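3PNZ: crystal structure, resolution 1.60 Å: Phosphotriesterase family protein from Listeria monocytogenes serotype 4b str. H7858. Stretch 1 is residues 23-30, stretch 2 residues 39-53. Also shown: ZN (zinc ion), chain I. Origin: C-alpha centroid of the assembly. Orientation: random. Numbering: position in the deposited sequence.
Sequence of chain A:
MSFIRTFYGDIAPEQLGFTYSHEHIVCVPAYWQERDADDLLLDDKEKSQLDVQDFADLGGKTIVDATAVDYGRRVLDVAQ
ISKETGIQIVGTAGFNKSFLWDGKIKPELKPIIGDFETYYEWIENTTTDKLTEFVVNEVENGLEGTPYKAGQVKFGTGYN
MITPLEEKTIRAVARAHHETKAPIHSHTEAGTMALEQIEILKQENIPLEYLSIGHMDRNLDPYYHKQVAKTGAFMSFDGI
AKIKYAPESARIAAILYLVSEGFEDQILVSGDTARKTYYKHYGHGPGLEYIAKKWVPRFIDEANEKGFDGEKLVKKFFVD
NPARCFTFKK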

# COMPACT_ATOMS: atom_id res chain seq x y z
N GLU A 23 4.43 1.62 -0.80
CA GLU A 23 5.84 1.43 -0.49
C GLU A 23 6.05 0.98 0.95
O GLU A 23 5.11 0.93 1.74
CB GLU A 23 6.63 2.73 -0.71
CG GLU A 23 6.57 3.27 -2.13
CD GLU A 23 7.27 2.37 -3.14
OE1 GLU A 23 8.12 1.55 -2.72
OE2 GLU A 23 6.99 2.50 -4.35
N HIS A 24 7.30 0.65 1.26
CA HIS A 24 7.73 0.45 2.65
C HIS A 24 8.99 1.27 2.86
O HIS A 24 9.75 1.47 1.93
CB HIS A 24 7.98 -1.03 2.94
CG HIS A 24 6.77 -1.87 2.69
ND1 HIS A 24 5.78 -2.04 3.63
CD2 HIS A 24 6.35 -2.52 1.58
CE1 HIS A 24 4.81 -2.79 3.13
NE2 HIS A 24 5.13 -3.09 1.88
N ILE A 25 9.19 1.77 4.07
CA ILE A 25 10.26 2.74 4.30
C ILE A 25 11.20 2.30 5.42
O ILE A 25 12.40 2.13 5.21
CB ILE A 25 9.68 4.13 4.61
CG1 ILE A 25 8.75 4.57 3.49
CG2 ILE A 25 10.82 5.15 4.78
CD1 ILE A 25 7.95 5.84 3.82
N VAL A 26 10.64 2.11 6.61
CA VAL A 26 11.38 1.53 7.72
C VAL A 26 10.49 0.50 8.39
O VAL A 26 9.42 0.83 8.90
CB VAL A 26 11.78 2.60 8.77
CG1 VAL A 26 12.66 1.98 9.87
CG2 VAL A 26 12.51 3.76 8.11
N CYS A 27 10.93 -0.76 8.38
CA CYS A 27 10.10 -1.81 8.94
C CYS A 27 10.93 -3.04 9.28
O CYS A 27 11.90 -3.36 8.60
CB CYS A 27 8.96 -2.18 7.99
SG CYS A 27 9.48 -2.57 6.30
N VAL A 28 10.52 -3.73 10.34
CA VAL A 28 11.22 -4.92 10.81
C VAL A 28 10.19 -6.01 11.11
O VAL A 28 9.89 -6.30 12.26
CB VAL A 28 12.07 -4.62 12.06
CG1 VAL A 28 12.96 -5.81 12.42
CG2 VAL A 28 12.90 -3.37 11.84
N PRO A 29 9.62 -6.61 10.05
CA PRO A 29 8.56 -7.62 10.15
C PRO A 29 8.96 -8.76 11.09
O PRO A 29 10.00 -9.37 10.87
CB PRO A 29 8.44 -8.17 8.73
CG PRO A 29 9.05 -7.15 7.85
CD PRO A 29 10.01 -6.33 8.65
N ALA A 30 8.16 -9.02 12.12
CA ALA A 30 8.52 -10.04 13.11
C ALA A 30 8.74 -11.39 12.45
O ALA A 30 9.74 -12.07 12.70
CB ALA A 30 7.44 -10.15 14.17
N ASP A 39 17.23 -9.45 4.48
CA ASP A 39 16.97 -8.59 3.34
C ASP A 39 15.58 -7.94 3.41
O ASP A 39 15.34 -6.91 2.79
CB ASP A 39 17.12 -9.36 2.02
CG ASP A 39 17.19 -8.45 0.81
OD1 ASP A 39 17.74 -7.33 0.91
OD2 ASP A 39 16.71 -8.87 -0.27
N LEU A 40 14.68 -8.54 4.19
CA LEU A 40 13.32 -8.01 4.32
C LEU A 40 13.16 -7.10 5.53
O LEU A 40 12.05 -6.73 5.89
CB LEU A 40 12.31 -9.15 4.39
CG LEU A 40 12.05 -9.84 3.04
CD1 LEU A 40 11.41 -11.20 3.26
CD2 LEU A 40 11.16 -8.96 2.16
N LEU A 41 14.28 -6.75 6.15
CA LEU A 41 14.25 -5.79 7.25
C LEU A 41 14.83 -4.46 6.79
O LEU A 41 16.02 -4.34 6.52
CB LEU A 41 15.03 -6.33 8.45
CG LEU A 41 14.79 -7.79 8.84
CD1 LEU A 41 15.64 -8.15 10.06
CD2 LEU A 41 13.32 -8.07 9.10
N LEU A 42 13.97 -3.44 6.69
CA LEU A 42 14.44 -2.10 6.38
C LEU A 42 14.71 -1.41 7.71
O LEU A 42 13.86 -0.69 8.23
CB LEU A 42 13.40 -1.33 5.56
CG LEU A 42 13.13 -1.91 4.16
CD1 LEU A 42 12.03 -1.13 3.43
CD2 LEU A 42 14.41 -1.92 3.35
N ASP A 43 15.90 -1.63 8.25
CA ASP A 43 16.14 -1.36 9.66
C ASP A 43 17.17 -0.26 9.92
O ASP A 43 17.76 -0.21 11.00
CB ASP A 43 16.56 -2.65 10.37
CG ASP A 43 17.79 -3.28 9.73
OD1 ASP A 43 18.35 -2.71 8.77
OD2 ASP A 43 18.21 -4.36 10.21
N ASP A 44 17.37 0.62 8.95
CA ASP A 44 18.29 1.75 9.11
C ASP A 44 17.65 3.06 8.64
O ASP A 44 17.60 3.34 7.45
CB ASP A 44 19.60 1.50 8.35
CG ASP A 44 20.67 2.53 8.68
OD1 ASP A 44 20.37 3.74 8.72
OD2 ASP A 44 21.83 2.11 8.90
N LYS A 45 17.20 3.86 9.60
CA LYS A 45 16.49 5.10 9.29
C LYS A 45 17.26 6.02 8.34
O LYS A 45 16.69 6.59 7.41
CB LYS A 45 16.11 5.84 10.59
CG LYS A 45 15.39 7.17 10.39
CD LYS A 45 16.37 8.33 10.22
CE LYS A 45 15.71 9.67 10.59
NZ LYS A 45 16.64 10.81 10.37
N GLU A 46 18.56 6.17 8.55
CA GLU A 46 19.32 7.11 7.73
C GLU A 46 19.49 6.61 6.29
O GLU A 46 19.49 7.40 5.35
CB GLU A 46 20.67 7.44 8.36
CG GLU A 46 20.57 8.14 9.73
CD GLU A 46 19.83 9.48 9.68
OE1 GLU A 46 19.76 10.11 8.60
OE2 GLU A 46 19.33 9.91 10.75
N LYS A 47 19.60 5.29 6.13
CA LYS A 47 19.68 4.71 4.79
C LYS A 47 18.35 4.84 4.04
O LYS A 47 18.32 5.25 2.88
CB LYS A 47 20.17 3.26 4.83
CG LYS A 47 21.64 3.12 5.22
CD LYS A 47 22.11 1.67 5.23
CE LYS A 47 23.58 1.59 5.62
NZ LYS A 47 24.06 0.19 5.69
N SER A 48 17.25 4.50 4.72
CA SER A 48 15.93 4.68 4.12
C SER A 48 15.74 6.13 3.72
O SER A 48 15.25 6.43 2.64
CB SER A 48 14.82 4.23 5.06
OG SER A 48 14.96 2.87 5.40
N GLN A 49 16.17 7.03 4.60
CA GLN A 49 16.01 8.46 4.34
C GLN A 49 16.72 8.92 3.07
O GLN A 49 16.22 9.77 2.33
CB GLN A 49 16.47 9.28 5.55
CG GLN A 49 16.39 10.77 5.30
CD GLN A 49 16.56 11.58 6.58
OE1 GLN A 49 16.29 11.09 7.67
NE2 GLN A 49 17.01 12.82 6.43
N LEU A 50 17.89 8.36 2.79
CA LEU A 50 18.62 8.74 1.59
C LEU A 50 17.82 8.42 0.32
O LEU A 50 17.83 9.20 -0.63
CB LEU A 50 20.00 8.08 1.56
CG LEU A 50 20.97 8.63 2.61
CD1 LEU A 50 22.20 7.74 2.75
CD2 LEU A 50 21.37 10.05 2.27
N ASP A 51 17.13 7.28 0.30
CA ASP A 51 16.26 6.96 -0.84
C ASP A 51 15.06 7.92 -0.92
O ASP A 51 14.72 8.41 -2.00
CB ASP A 51 15.77 5.51 -0.78
CG ASP A 51 16.76 4.53 -1.41
OD1 ASP A 51 16.46 3.99 -2.50
OD2 ASP A 51 17.83 4.31 -0.80
N VAL A 52 14.42 8.18 0.21
CA VAL A 52 13.30 9.11 0.22
C VAL A 52 13.76 10.49 -0.27
O VAL A 52 13.04 11.18 -1.01
CB VAL A 52 12.65 9.20 1.62
CG1 VAL A 52 11.54 10.26 1.64
CG2 VAL A 52 12.10 7.84 2.02
N GLN A 53 14.96 10.89 0.13
CA GLN A 53 15.52 12.16 -0.35
C GLN A 53 15.74 12.16 -1.86
O GLN A 53 15.54 13.18 -2.52
CB GLN A 53 16.81 12.50 0.40
CG GLN A 53 17.35 13.90 0.11
CD GLN A 53 16.40 14.99 0.61
OE1 GLN A 53 16.09 15.07 1.80
NE2 GLN A 53 15.94 15.82 -0.31
ZN ZN I . 3.86 -3.96 0.45

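This is a compact, mostly apolar contact in which a single antiparallel bridge fixes the backbone register, one serine hydroxyl ties the following helix to the same segment, and aliphatic side chains fill the space around these polar links.

The bridge pairs Cys-27 with Leu-42, whose CA atoms lie 5.0 Å apart. Cys-27 N donates to Leu-42 O at 2.9 Å, and Leu-42 N returns a weak bond to Cys-27 O at 2.8 Å; the weakness lies in direction rather than length, since the angle at the hydrogen is only 127°. Leu-42 O also receives a CA-H...O contact from Val-26 CA at 3.4 Å, so this one carbonyl meets two successive residues of the first stretch.

Leu-42 has the largest area covered by the partner, and its CA-to-CB bond points toward it. With chi1 in m and chi2 in t, the side chain sets CD1 4.1 Å from Cys-27 SG and 3.8 Å from His-24 O, while its CB packs 3.6 Å from Ile-25 O. A single leucine thus touches the residues leading up to the bridge as well as the bridge partner itself.

The second polar link comes from the helix. Ser-48 points toward the first stretch and donates from OG to Ile-25 O at 2.7 Å, giving that carbonyl a partner where the local backbone forms no regular strand. One turn further on, Val-52 faces the same way, and its CG2 meets Ile-25 CG2 at 4.1 Å. The i to i+4 spacing brings both residues to one side of the helix, a pattern supported by the Val-52 N to Ser-48 O hydrogen bond of 3.1 Å. The helix start is secured within its own stretch: Asp-44 is the N-cap, and its OD1 accepts from Lys-47 N at 3.1 Å.

Beyond the bridge, packing is again aliphatic. The CA-to-CB bond of Leu-41 runs sideways, yet the end of its side chain comes nearer, and CD2 reaches both Val-28 CG1 at 4.0 Å and Pro-29 CD at 3.8 Å. Val-28 spreads its branches, with CG2 lying 4.0 Å from Asp-43 CB.

His-24 combines two roles: its backbone oxygen and CB pack against Leu-42, while the end of its side chain leads away from the second stretch and NE2 binds ZN at 2.1 Å. The packing around Leu-42 therefore adjoins a metal ligand directly.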